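Side-chain contacts in soluble lytic transglycosylase B3 (Pseudomonas aeruginosa, PDB 5ANZ), which probably cleaves the glycan strands of peptidoglycan as a calcium-binding, multidomain lytic transglycosylase during turnover of the bacterial cell wall: residues A114-H119 / V132-V137; R121-V126 / A136-W141; T205-T210 / R225-S230; V217-D222 / A234-A239. One frame throughout, in Å; residues are numbered along the deposited sequence. Where two conformers were deposited one is given.

Contact 1: A114-H119 / V132-V137; sequences ARLAQH and VDADAV
Leu116 reaches from helix 106-118 to the first turn of helix 134-145 and closes on Asp135 with both branches of its fork. Its two methyls meet the same carboxylate oxygen: CD1 of Leu116 is 3.4 Å from OD1 of Asp135, and CD2 of Leu116 is 3.5 Å from that OD1. The two side chains cross at about a right angle. Asp135 holds CG beside its own backbone N (chi1 -71°), which turns the carboxylate toward the leucine although its CB points elsewhere. This is the tight part of the contact. Toward Ala134 the packing is looser: CD2 of Leu116 comes only to 4.1 Å from CB of Ala134. All three residues keep some exposure to solvent, and the interface is small, about 102 Å². The second carboxylate oxygen, OD2 of Asp135, turns its charge to Lys344 in a salt bridge. The contact joins two helices at the surface of the transglycosylase domain, away from the calcium and sugar sites. The methyls offer OD1 no hydrogen bond; they lie against one flank of a carboxylate whose charge is met by Lys344 at OD2, so the contact itself is one of van der Waals packing.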
loop_
_atom_site.group_PDB
_atom_site.type_symbol
_atom_site.label_atom_id
_atom_site.label_comp_id
_atom_site.label_asym_id
_atom_site.label_seq_id
_atom_site.Cartn_x
_atom_site.Cartn_y
_atom_site.Cartn_z
ATOM N N ALA A 114 4.888 -5.625 21.428
ATOM C CA ALA A 114 5.317 -4.745 22.510
ATOM C C ALA A 114 4.533 -3.431 22.477
ATOM O O ALA A 114 4.190 -2.889 23.535
ATOM C CB ALA A 114 6.801 -4.475 22.428
ATOM N N ARG A 115 4.257 -2.924 21.270
ATOM C CA ARG A 115 3.478 -1.693 21.136
ATOM C C ARG A 115 2.027 -1.884 21.559
ATOM O O ARG A 115 1.408 -0.984 22.122
ATOM C CB ARG A 115 3.537 -1.183 19.700
ATOM C CG ARG A 115 4.951 -0.787 19.283
ATOM C CD ARG A 115 5.482 0.304 20.190
ATOM N NE ARG A 115 6.880 0.620 19.916
ATOM C CZ ARG A 115 7.294 1.730 19.316
ATOM N NH1 ARG A 115 6.416 2.639 18.926
ATOM N NH2 ARG A 115 8.587 1.933 19.112
ATOM N N LEU A 116 1.479 -3.053 21.262
ATOM C CA LEU A 116 0.106 -3.355 21.628
ATOM C C LEU A 116 -0.035 -3.312 23.152
ATOM O O LEU A 116 -1.056 -2.861 23.676
ATOM C CB LEU A 116 -0.315 -4.724 21.062
ATOM C CG LEU A 116 -0.709 -4.698 19.588
ATOM C CD1 LEU A 116 -0.612 -6.102 18.993
ATOM C CD2 LEU A 116 -2.122 -4.111 19.404
ATOM N N ALA A 117 0.997 -3.765 23.862
ATOM C CA ALA A 117 0.968 -3.743 25.319
ATOM C C ALA A 117 1.221 -2.344 25.856
ATOM O O ALA A 117 0.542 -1.899 26.777
ATOM C CB ALA A 117 1.986 -4.716 25.882
ATOM N N GLN A 118 2.189 -1.651 25.264
ATOM C CA GLN A 118 2.606 -0.347 25.759
ATOM C C GLN A 118 1.480 0.661 25.631
ATOM O O GLN A 118 1.255 1.475 26.530
ATOM C CB GLN A 118 3.836 0.144 24.999
ATOM C CG GLN A 118 4.262 1.565 25.342
ATOM C CD GLN A 118 5.392 2.068 24.456
ATOM O OE1 GLN A 118 5.844 1.373 23.542
ATOM N NE2 GLN A 118 5.853 3.281 24.722
ATOM N N HIS A 119 0.777 0.599 24.508
ATOM C CA HIS A 119 -0.269 1.571 24.205
ATOM C C HIS A 119 -1.665 0.983 24.364
ATOM O O HIS A 119 -2.610 1.438 23.719
ATOM C CB HIS A 119 -0.091 2.105 22.788
ATOM C CG HIS A 119 1.204 2.810 22.579
ATOM N ND1 HIS A 119 1.572 3.921 23.303
ATOM C CD2 HIS A 119 2.237 2.547 21.736
ATOM C CE1 HIS A 119 2.775 4.319 22.918
ATOM N NE2 HIS A 119 3.190 3.504 21.961
ATOM N N VAL A 132 -12.389 -0.048 14.954
ATOM C CA VAL A 132 -11.313 -0.609 14.146
ATOM C C VAL A 132 -10.420 -1.440 15.059
ATOM O O VAL A 132 -10.039 -0.982 16.131
ATOM C CB VAL A 132 -10.468 0.470 13.448
ATOM C CG1 VAL A 132 -9.328 -0.167 12.679
ATOM C CG2 VAL A 132 -11.353 1.293 12.495
ATOM N N ASP A 133 -10.095 -2.650 14.621
ATOM C CA ASP A 133 -9.301 -3.573 15.422
ATOM C C ASP A 133 -7.903 -3.039 15.687
ATOM O O ASP A 133 -7.218 -2.595 14.766
ATOM C CB ASP A 133 -9.224 -4.934 14.731
ATOM C CG ASP A 133 -10.595 -5.570 14.587
ATOM O OD1 ASP A 133 -11.043 -6.233 15.539
ATOM O OD2 ASP A 133 -11.251 -5.370 13.549
ATOM N N ALA A 134 -7.488 -3.108 16.948
ATOM C CA ALA A 134 -6.184 -2.603 17.358
ATOM C C ALA A 134 -5.065 -3.286 16.588
ATOM O O ALA A 134 -4.064 -2.650 16.260
ATOM C CB ALA A 134 -5.978 -2.802 18.851
ATOM N N ASP A 135 -5.223 -4.585 16.321
ATOM C CA ASP A 135 -4.138 -5.333 15.691
ATOM C C ASP A 135 -3.906 -4.833 14.279
ATOM O O ASP A 135 -2.768 -4.785 13.806
ATOM C CB ASP A 135 -4.422 -6.834 15.669
ATOM C CG ASP A 135 -4.328 -7.481 17.051
ATOM O OD1 ASP A 135 -3.816 -6.844 18.002
ATOM O OD2 ASP A 135 -4.762 -8.650 17.172
ATOM N N ALA A 136 -4.980 -4.430 13.602
ATOM C CA ALA A 136 -4.852 -3.894 12.249
ATOM C C ALA A 136 -4.224 -2.497 12.260
ATOM O O ALA A 136 -3.358 -2.218 11.440
ATOM C CB ALA A 136 -6.202 -3.852 11.550
ATOM N N VAL A 137 -4.647 -1.646 13.192
ATOM C CA VAL A 137 -4.020 -0.320 13.367
ATOM C C VAL A 137 -2.520 -0.464 13.611
ATOM O O VAL A 137 -1.705 0.207 12.972
ATOM C CB VAL A 137 -4.664 0.446 14.529
ATOM C CG1 VAL A 137 -3.943 1.777 14.776
ATOM C CG2 VAL A 137 -6.134 0.729 14.233
#

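Contact 2: R121-V126 / A136-W141; sequences RILGEV and AVVAIW
Leu123 points from helix 120-130 at Val137 and Val138, two successive valines of helix 134-145. Its CB starts the side chain in the direction of that helix, where Ala134, one turn earlier, lies against it. With CG set beside the backbone N (chi1 -73°), the branch point is carried onward between the helices, and CG of Leu123 is already 4.5 Å from CG2 of Val138. The two tips then part. CD1 of Leu123 makes the closest approach, 3.7 Å to CG2 of Val138. CD2 of Leu123 reaches the same methyl, CG2 of Val138, at 4.0 Å, so one valine methyl sits in the fork of the leucine. CD2 of Leu123 also comes within 4.4 Å of CG1 of Val137, a looser approach. The leucine and Val138 side chains lie nearly perpendicular to each other. In Val138, with CG1 opposite the backbone N (chi1 169°), CG2 lies beside that N and meets the leucine. All three side chains are buried, and the contact consists wholly of aliphatic carbons, with dispersion and the exclusion of water as its binding forces. Both segments are helical throughout, their nearest CA atoms being those of Leu123 and Val137. Around this pair, Leu116 of helix 106-118 packs on both Leu123 and Val138. Helix 231-244 lies against Val126 and Val137 through Ala239 and Leu235, and Phe343 at the end of helix 330-343 meets Val138, within the mainly helical lysozyme-like domain.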
loop_
_atom_site.group_PDB
_atom_site.type_symbol
_atom_site.label_atom_id
_atom_site.label_comp_id
_atom_site.label_asym_id
_atom_site.label_seq_id
_atom_site.Cartn_x
_atom_site.Cartn_y
_atom_site.Cartn_z
ATOM N N ARG A 121 -4.038 1.137 26.554
ATOM C CA ARG A 121 -5.140 2.017 26.943
ATOM C C ARG A 121 -5.626 2.852 25.758
ATOM O O ARG A 121 -6.811 2.841 25.428
ATOM C CB ARG A 121 -4.742 2.937 28.086
ATOM C CG ARG A 121 -5.924 3.763 28.559
ATOM C CD ARG A 121 -5.580 4.575 29.781
ATOM N NE ARG A 121 -4.937 5.842 29.449
ATOM C CZ ARG A 121 -4.686 6.800 30.338
ATOM N NH1 ARG A 121 -5.027 6.631 31.611
ATOM N NH2 ARG A 121 -4.102 7.928 29.955
ATOM N N ILE A 122 -4.710 3.577 25.122
ATOM C CA ILE A 122 -5.026 4.332 23.915
ATOM C C ILE A 122 -5.665 3.465 22.819
ATOM O O ILE A 122 -6.683 3.832 22.243
ATOM C CB ILE A 122 -3.770 5.006 23.347
ATOM C CG1 ILE A 122 -3.408 6.232 24.193
ATOM C CG2 ILE A 122 -3.984 5.416 21.899
ATOM C CD1 ILE A 122 -2.119 6.891 23.762
ATOM N N LEU A 123 -5.080 2.306 22.549
ATOM C CA LEU A 123 -5.607 1.445 21.494
ATOM C C LEU A 123 -7.015 0.971 21.812
ATOM O O LEU A 123 -7.850 0.824 20.912
ATOM C CB LEU A 123 -4.666 0.260 21.259
ATOM C CG LEU A 123 -3.368 0.640 20.545
ATOM C CD1 LEU A 123 -2.303 -0.442 20.689
ATOM C CD2 LEU A 123 -3.665 0.909 19.069
ATOM N N GLY A 124 -7.287 0.735 23.094
ATOM C CA GLY A 124 -8.619 0.329 23.512
ATOM C C GLY A 124 -9.624 1.428 23.239
ATOM O O GLY A 124 -10.717 1.177 22.741
ATOM N N GLU A 125 -9.247 2.657 23.568
ATOM C CA GLU A 125 -10.101 3.811 23.335
ATOM C C GLU A 125 -10.280 4.069 21.835
ATOM O O GLU A 125 -11.345 4.496 21.393
ATOM C CB GLU A 125 -9.527 5.041 24.045
ATOM C CG GLU A 125 -9.503 4.853 25.560
ATOM C CD GLU A 125 -8.848 5.996 26.316
ATOM O OE1 GLU A 125 -8.047 6.739 25.715
ATOM O OE2 GLU A 125 -9.140 6.146 27.523
ATOM N N VAL A 126 -9.241 3.790 21.054
ATOM C CA VAL A 126 -9.308 3.971 19.608
ATOM C C VAL A 126 -10.122 2.858 18.952
ATOM O O VAL A 126 -10.978 3.134 18.118
ATOM C CB VAL A 126 -7.899 4.013 18.987
ATOM C CG1 VAL A 126 -7.977 3.871 17.474
ATOM C CG2 VAL A 126 -7.182 5.308 19.380
ATOM N N ALA A 136 -4.980 -4.430 13.602
ATOM C CA ALA A 136 -4.852 -3.894 12.249
ATOM C C ALA A 136 -4.224 -2.497 12.260
ATOM O O ALA A 136 -3.358 -2.218 11.440
ATOM C CB ALA A 136 -6.202 -3.852 11.550
ATOM N N VAL A 137 -4.647 -1.646 13.192
ATOM C CA VAL A 137 -4.020 -0.320 13.367
ATOM C C VAL A 137 -2.520 -0.464 13.611
ATOM O O VAL A 137 -1.705 0.207 12.972
ATOM C CB VAL A 137 -4.664 0.446 14.529
ATOM C CG1 VAL A 137 -3.943 1.777 14.776
ATOM C CG2 VAL A 137 -6.134 0.729 14.233
ATOM N N VAL A 138 -2.144 -1.359 14.520
ATOM C CA VAL A 138 -0.732 -1.525 14.822
ATOM C C VAL A 138 0.021 -2.165 13.646
ATOM O O VAL A 138 1.165 -1.819 13.385
ATOM C CB VAL A 138 -0.532 -2.333 16.127
ATOM C CG1 VAL A 138 0.937 -2.742 16.317
ATOM C CG2 VAL A 138 -1.006 -1.482 17.333
ATOM N N ALA A 139 -0.626 -3.061 12.899
ATOM C CA ALA A 139 0.050 -3.637 11.745
ATOM C C ALA A 139 0.342 -2.579 10.690
ATOM O O ALA A 139 1.401 -2.586 10.082
ATOM C CB ALA A 139 -0.787 -4.785 11.146
ATOM N N ILE A 140 -0.608 -1.678 10.458
ATOM C CA ILE A 140 -0.392 -0.611 9.472
ATOM C C ILE A 140 0.779 0.269 9.938
ATOM O O ILE A 140 1.655 0.647 9.146
ATOM C CB ILE A 140 -1.667 0.240 9.287
ATOM C CG1 ILE A 140 -2.784 -0.549 8.572
ATOM C CG2 ILE A 140 -1.337 1.557 8.523
ATOM C CD1 ILE A 140 -2.695 -0.638 7.045
ATOM N N TRP A 141 0.774 0.590 11.224
ATOM C CA TRP A 141 1.813 1.406 11.825
ATOM C C TRP A 141 3.185 0.745 11.627
ATOM O O TRP A 141 4.173 1.392 11.302
ATOM C CB TRP A 141 1.507 1.564 13.310
ATOM C CG TRP A 141 2.273 2.585 14.094
ATOM C CD1 TRP A 141 2.900 3.721 13.639
ATOM C CD2 TRP A 141 2.443 2.567 15.510
ATOM N NE1 TRP A 141 3.440 4.407 14.714
ATOM C CE2 TRP A 141 3.177 3.712 15.864
ATOM C CE3 TRP A 141 2.023 1.692 16.525
ATOM C CZ2 TRP A 141 3.508 4.001 17.187
ATOM C CZ3 TRP A 141 2.336 1.984 17.830
ATOM C CH2 TRP A 141 3.078 3.124 18.154
#

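Contact 3: T205-T210 / R225-S230; sequences TQFIPT and RDIWGS
Thr205 and Ile227 both place a branch between the backbone N and the carbonyl carbon, with chi1 near 58° for OG1 of Thr205 and 59° for CG1 of Ile227, and these two settings turn the groups onto each other. From CG1 the isoleucine runs on extended, so that its tip CD1 arrives 3.3 Å from OG1 of Thr205, the two side chains crossing at about a right angle. The same CD1 of Ile227 continues to CB of Phe207, 4.2 Å away, and lies obliquely to the phenyl ring. OG1 of Thr205 has a second neighbour in that ring: it sits 3.3 Å above the plane of Phe207, displaced toward the rim. The backbone N of Phe207 also gives OG1 of Thr205 a weak hydrogen bond of 3.4 Å. A buried hydroxyl is thus hemmed in by a methyl, an aromatic face and an amide. Behind Ile227 the chain is braced by Asp226, whose OD1 accepts from N of Trp228 at 3.0 Å and from N of Gly229 at 2.8 Å, the latter fairly straight (161°). Both amides come from above the same face of the carboxylate. Trp228 meanwhile rests one ring face on CG1 of Ile227. Asp226 forms an Asx turn and Asx motif beside the calcium site, while Phe207 leans on Tyr326, which like Ile208 and Thr211 binds N-acetyl-D-glucosamine in a sugar complex of this protein, though no sugar is bound here.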
loop_
_atom_site.group_PDB
_atom_site.type_symbol
_atom_site.label_atom_id
_atom_site.label_comp_id
_atom_site.label_asym_id
_atom_site.label_seq_id
_atom_site.Cartn_x
_atom_site.Cartn_y
_atom_site.Cartn_z
ATOM N N THR A 205 2.288 7.948 10.403
ATOM C CA THR A 205 1.229 7.346 9.598
ATOM C C THR A 205 1.586 7.287 8.103
ATOM O O THR A 205 0.931 6.585 7.328
ATOM C CB THR A 205 -0.074 8.142 9.752
ATOM O OG1 THR A 205 0.174 9.494 9.360
ATOM C CG2 THR A 205 -0.541 8.124 11.205
ATOM N N GLN A 206 2.587 8.067 7.700
ATOM C CA GLN A 206 2.946 8.258 6.289
ATOM C C GLN A 206 1.763 8.735 5.454
ATOM O O GLN A 206 1.618 8.368 4.281
ATOM C CB GLN A 206 3.550 6.976 5.712
ATOM C CG GLN A 206 4.889 6.623 6.391
ATOM C CD GLN A 206 6.031 7.528 5.943
ATOM O OE1 GLN A 206 6.498 7.442 4.795
ATOM N NE2 GLN A 206 6.479 8.404 6.837
ATOM N N PHE A 207 0.939 9.593 6.061
ATOM C CA PHE A 207 -0.091 10.332 5.322
ATOM C C PHE A 207 0.530 11.387 4.408
ATOM O O PHE A 207 1.381 12.146 4.874
ATOM C CB PHE A 207 -1.014 11.086 6.273
ATOM C CG PHE A 207 -2.031 10.247 7.017
ATOM C CD1 PHE A 207 -2.194 8.891 6.773
ATOM C CD2 PHE A 207 -2.869 10.877 7.941
ATOM C CE1 PHE A 207 -3.177 8.168 7.462
ATOM C CE2 PHE A 207 -3.859 10.171 8.620
ATOM C CZ PHE A 207 -4.015 8.824 8.381
ATOM N N ILE A 208 0.077 11.513 3.161
ATOM C CA ILE A 208 0.407 12.715 2.388
ATOM C C ILE A 208 -0.428 13.874 2.951
ATOM O O ILE A 208 -1.430 13.651 3.625
ATOM C CB ILE A 208 0.149 12.530 0.878
ATOM C CG1 ILE A 208 -1.322 12.207 0.613
ATOM C CG2 ILE A 208 1.044 11.433 0.309
ATOM C CD1 ILE A 208 -1.658 12.054 -0.881
ATOM N N PRO A 209 -0.003 15.118 2.697
ATOM C CA PRO A 209 -0.676 16.266 3.313
ATOM C C PRO A 209 -2.203 16.305 3.126
ATOM O O PRO A 209 -2.913 16.561 4.107
ATOM C CB PRO A 209 -0.001 17.453 2.625
ATOM C CG PRO A 209 1.452 16.950 2.456
ATOM C CD PRO A 209 1.268 15.501 2.053
ATOM N N THR A 210 -2.710 16.065 1.919
ATOM C CA THR A 210 -4.161 16.150 1.745
ATOM C C THR A 210 -4.872 15.048 2.561
ATOM O O THR A 210 -5.971 15.266 3.083
ATOM C CB THR A 210 -4.576 16.072 0.251
ATOM O OG1 THR A 210 -4.092 14.854 -0.327
ATOM C CG2 THR A 210 -4.031 17.276 -0.526
ATOM N N ARG A 225 -2.978 18.011 15.520
ATOM C CA ARG A 225 -3.023 16.680 14.915
ATOM C C ARG A 225 -1.585 16.269 14.616
ATOM O O ARG A 225 -1.117 16.376 13.494
ATOM C CB ARG A 225 -3.890 16.687 13.658
ATOM C CG ARG A 225 -5.326 17.098 13.957
ATOM C CD ARG A 225 -6.245 16.797 12.776
ATOM N NE ARG A 225 -6.186 17.838 11.754
ATOM C CZ ARG A 225 -6.762 17.752 10.556
ATOM N NH1 ARG A 225 -7.445 16.665 10.205
ATOM N NH2 ARG A 225 -6.656 18.763 9.703
ATOM N N ASP A 226 -0.894 15.820 15.654
ATOM C CA ASP A 226 0.547 15.579 15.576
ATOM C C ASP A 226 0.878 14.127 15.266
ATOM O O ASP A 226 1.107 13.324 16.178
ATOM C CB ASP A 226 1.198 15.995 16.887
ATOM C CG ASP A 226 2.686 15.684 16.927
ATOM O OD1 ASP A 226 3.281 15.469 15.852
ATOM O OD2 ASP A 226 3.255 15.671 18.039
ATOM N N ILE A 227 0.925 13.799 13.977
ATOM C CA ILE A 227 1.200 12.427 13.568
ATOM C C ILE A 227 2.701 12.166 13.541
ATOM O O ILE A 227 3.125 11.101 13.117
ATOM C CB ILE A 227 0.616 12.105 12.176
ATOM C CG1 ILE A 227 1.197 13.053 11.129
ATOM C CG2 ILE A 227 -0.923 12.219 12.196
ATOM C CD1 ILE A 227 0.817 12.674 9.678
ATOM N N TRP A 228 3.490 13.139 13.996
ATOM C CA TRP A 228 4.940 12.978 14.112
ATOM C C TRP A 228 5.367 12.529 15.508
ATOM O O TRP A 228 6.154 11.578 15.653
ATOM C CB TRP A 228 5.643 14.305 13.747
ATOM C CG TRP A 228 5.408 14.677 12.314
ATOM C CD1 TRP A 228 6.214 14.384 11.251
ATOM C CD2 TRP A 228 4.287 15.402 11.775
ATOM N NE1 TRP A 228 5.668 14.862 10.097
ATOM C CE2 TRP A 228 4.484 15.494 10.385
ATOM C CE3 TRP A 228 3.138 15.969 12.337
ATOM C CZ2 TRP A 228 3.575 16.129 9.537
ATOM C CZ3 TRP A 228 2.219 16.599 11.487
ATOM C CH2 TRP A 228 2.445 16.669 10.107
ATOM N N GLY A 229 4.870 13.216 16.528
ATOM C CA GLY A 229 5.360 13.004 17.877
ATOM C C GLY A 229 4.369 12.432 18.868
ATOM O O GLY A 229 4.722 12.159 20.020
ATOM N N SER A 230 3.120 12.254 18.446
ATOM C CA SER A 230 2.097 11.762 19.362
ATOM C C SER A 230 1.559 10.398 18.963
ATOM O O SER A 230 0.832 10.305 17.980
ATOM C CB SER A 230 0.920 12.734 19.419
ATOM O OG SER A 230 -0.179 12.121 20.073
#

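Contact 4: V217-D222 / A234-A239; sequences VDFDGD and ALASTA. With CA (calcium ion), chain B.
Ser237 uses its hydroxyl twice: OG accepts the backbone N-H of Val217 at 2.9 Å, in a nearly straight bond (161°), and donates to the carbonyl O of Asp233, one turn back in helix 231-244. With OG beside its own backbone N (chi1 -62°), the serine leans back along the helix and still catches the amide of the incoming loop. Next to this bond CB of Ala236 packs against two side chains, 3.8 Å from CG1 of Val217 and 3.9 Å from CD1 of Phe219, where it meets the ring obliquely. CG2 of Val217 lies near the carbonyl O of Ala236 (3.9 Å). Past Val217 the loop becomes an EF-hand-like calcium site, opening with the Asp-x-Asp-x-Asp-Gly pattern but with its closing aspartate, Asp233, farther along than in the canonical loop. One oxygen of each aspartate binds the ion: OD1 of Asp218 at 2.4 Å, OD1 of Asp220 at 2.3 Å and OD1 of Asp222 at 2.4 Å from the calcium. A water, Lys224 O and both carboxylate oxygens of Asp233 complete seven coordinating oxygens. That water also donates a 2.7 Å bond to OD2 of Asp222, so this carboxylate holds calcium with one oxygen and the water with the other. OD1 of Asp218 further accepts from N of Gly221, closing an Asx motif whose glycine has a positive phi. Asp233 ties the site to the helix, taking the backbone N-H of Phe219 as well, and the Phe219 ring goes on to touch Glu125 and Val126 of helix 120-130.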
loop_
_atom_site.group_PDB
_atom_site.type_symbol
_atom_site.label_atom_id
_atom_site.label_comp_id
_atom_site.label_asym_id
_atom_site.label_seq_id
_atom_site.Cartn_x
_atom_site.Cartn_y
_atom_site.Cartn_z
ATOM N N VAL A 217 -6.396 13.051 13.108
ATOM C CA VAL A 217 -7.173 13.220 14.319
ATOM C C VAL A 217 -6.343 13.822 15.440
ATOM O O VAL A 217 -5.172 13.475 15.580
ATOM C CB VAL A 217 -7.714 11.848 14.793
ATOM C CG1 VAL A 217 -8.327 11.957 16.173
ATOM C CG2 VAL A 217 -8.707 11.293 13.772
ATOM N N ASP A 218 -6.944 14.701 16.242
ATOM C CA ASP A 218 -6.342 15.137 17.501
ATOM C C ASP A 218 -6.903 14.302 18.648
ATOM O O ASP A 218 -7.990 14.599 19.184
ATOM C CB ASP A 218 -6.613 16.632 17.739
ATOM C CG ASP A 218 -6.095 17.113 19.080
ATOM O OD1 ASP A 218 -5.246 16.417 19.682
ATOM O OD2 ASP A 218 -6.534 18.196 19.531
ATOM N N PHE A 219 -6.178 13.246 19.015
ATOM C CA PHE A 219 -6.655 12.291 20.000
ATOM C C PHE A 219 -6.729 12.886 21.391
ATOM O O PHE A 219 -7.696 12.665 22.108
ATOM C CB PHE A 219 -5.756 11.047 20.033
ATOM C CG PHE A 219 -6.179 10.031 21.054
ATOM C CD1 PHE A 219 -7.280 9.222 20.825
ATOM C CD2 PHE A 219 -5.471 9.873 22.238
ATOM C CE1 PHE A 219 -7.681 8.287 21.766
ATOM C CE2 PHE A 219 -5.867 8.928 23.178
ATOM C CZ PHE A 219 -6.967 8.133 22.936
ATOM N N ASP A 220 -5.709 13.639 21.779
ATOM C CA ASP A 220 -5.613 14.085 23.172
ATOM C C ASP A 220 -6.262 15.448 23.424
ATOM O O ASP A 220 -6.468 15.828 24.572
ATOM C CB ASP A 220 -4.148 14.118 23.610
ATOM C CG ASP A 220 -3.341 15.153 22.858
ATOM O OD1 ASP A 220 -3.139 14.983 21.642
ATOM O OD2 ASP A 220 -2.901 16.139 23.487
ATOM N N GLY A 221 -6.575 16.182 22.359
ATOM C CA GLY A 221 -7.312 17.433 22.481
ATOM C C GLY A 221 -6.492 18.696 22.685
ATOM O O GLY A 221 -7.037 19.741 23.041
ATOM N N ASP A 222 -5.187 18.623 22.453
ATOM C CA ASP A 222 -4.345 19.800 22.627
ATOM C C ASP A 222 -4.431 20.756 21.432
ATOM O O ASP A 222 -3.798 21.812 21.431
ATOM C CB ASP A 222 -2.896 19.387 22.897
ATOM C CG ASP A 222 -2.231 18.681 21.710
ATOM O OD1 ASP A 222 -2.939 18.193 20.798
ATOM O OD2 ASP A 222 -0.983 18.599 21.702
ATOM N N ALA A 234 -1.396 9.651 16.172
ATOM C CA ALA A 234 -1.049 8.772 15.055
ATOM C C ALA A 234 -1.972 7.563 14.972
ATOM O O ALA A 234 -2.460 7.231 13.900
ATOM C CB ALA A 234 0.410 8.291 15.183
ATOM N N LEU A 235 -2.174 6.899 16.104
ATOM C CA LEU A 235 -2.995 5.693 16.131
ATOM C C LEU A 235 -4.460 6.030 15.814
ATOM O O LEU A 235 -5.109 5.317 15.053
ATOM C CB LEU A 235 -2.865 4.986 17.490
ATOM C CG LEU A 235 -1.451 4.442 17.785
ATOM C CD1 LEU A 235 -1.318 3.969 19.257
ATOM C CD2 LEU A 235 -1.097 3.325 16.800
ATOM N N ALA A 236 -4.962 7.116 16.380
ATOM C CA ALA A 236 -6.346 7.493 16.105
ATOM C C ALA A 236 -6.510 7.886 14.644
ATOM O O ALA A 236 -7.555 7.594 14.035
ATOM C CB ALA A 236 -6.775 8.624 17.010
ATOM N N SER A 237 -5.498 8.556 14.085
ATOM C CA SER A 237 -5.543 8.958 12.687
ATOM C C SER A 237 -5.584 7.739 11.777
ATOM O O SER A 237 -6.353 7.694 10.816
ATOM C CB SER A 237 -4.340 9.848 12.326
ATOM O OG SER A 237 -4.355 11.045 13.082
ATOM N N THR A 238 -4.759 6.746 12.085
ATOM C CA THR A 238 -4.722 5.522 11.299
ATOM C C THR A 238 -6.081 4.844 11.322
ATOM O O THR A 238 -6.583 4.401 10.285
ATOM C CB THR A 238 -3.656 4.575 11.837
ATOM O OG1 THR A 238 -2.384 5.232 11.770
ATOM C CG2 THR A 238 -3.611 3.265 11.017
ATOM N N ALA A 239 -6.673 4.768 12.511
ATOM C CA ALA A 239 -7.965 4.112 12.676
ATOM C C ALA A 239 -9.055 4.867 11.931
ATOM O O ALA A 239 -9.919 4.273 11.297
ATOM C CB ALA A 239 -8.322 4.004 14.163
HETATM CA CA CA B . -2.913 16.132 19.625
HETATM O O HOH W 1 -0.625 16.435 20.138
#

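Contacts 1 and 2 lie side by side, their centres about 4 Å apart, and share helix 134-145, which receives first helix 106-118 and then helix 120-130. Farther along the chain, contacts 3 and 4 interlock: their segments alternate, and their centres are about 9 Å apart. Helix 231-244 joins the two pairs: it carries one segment of contact 4, packs on Val126, Val137 and Trp141 of contact 2, and on its other flank meets Thr205 and Phe207 of contact 3. Contacts 1 and 3 do not touch; their centres are about 18 Å apart. One transglycosylase domain thus connects a helical bundle, a calcium loop and the sugar-binding region through this helix.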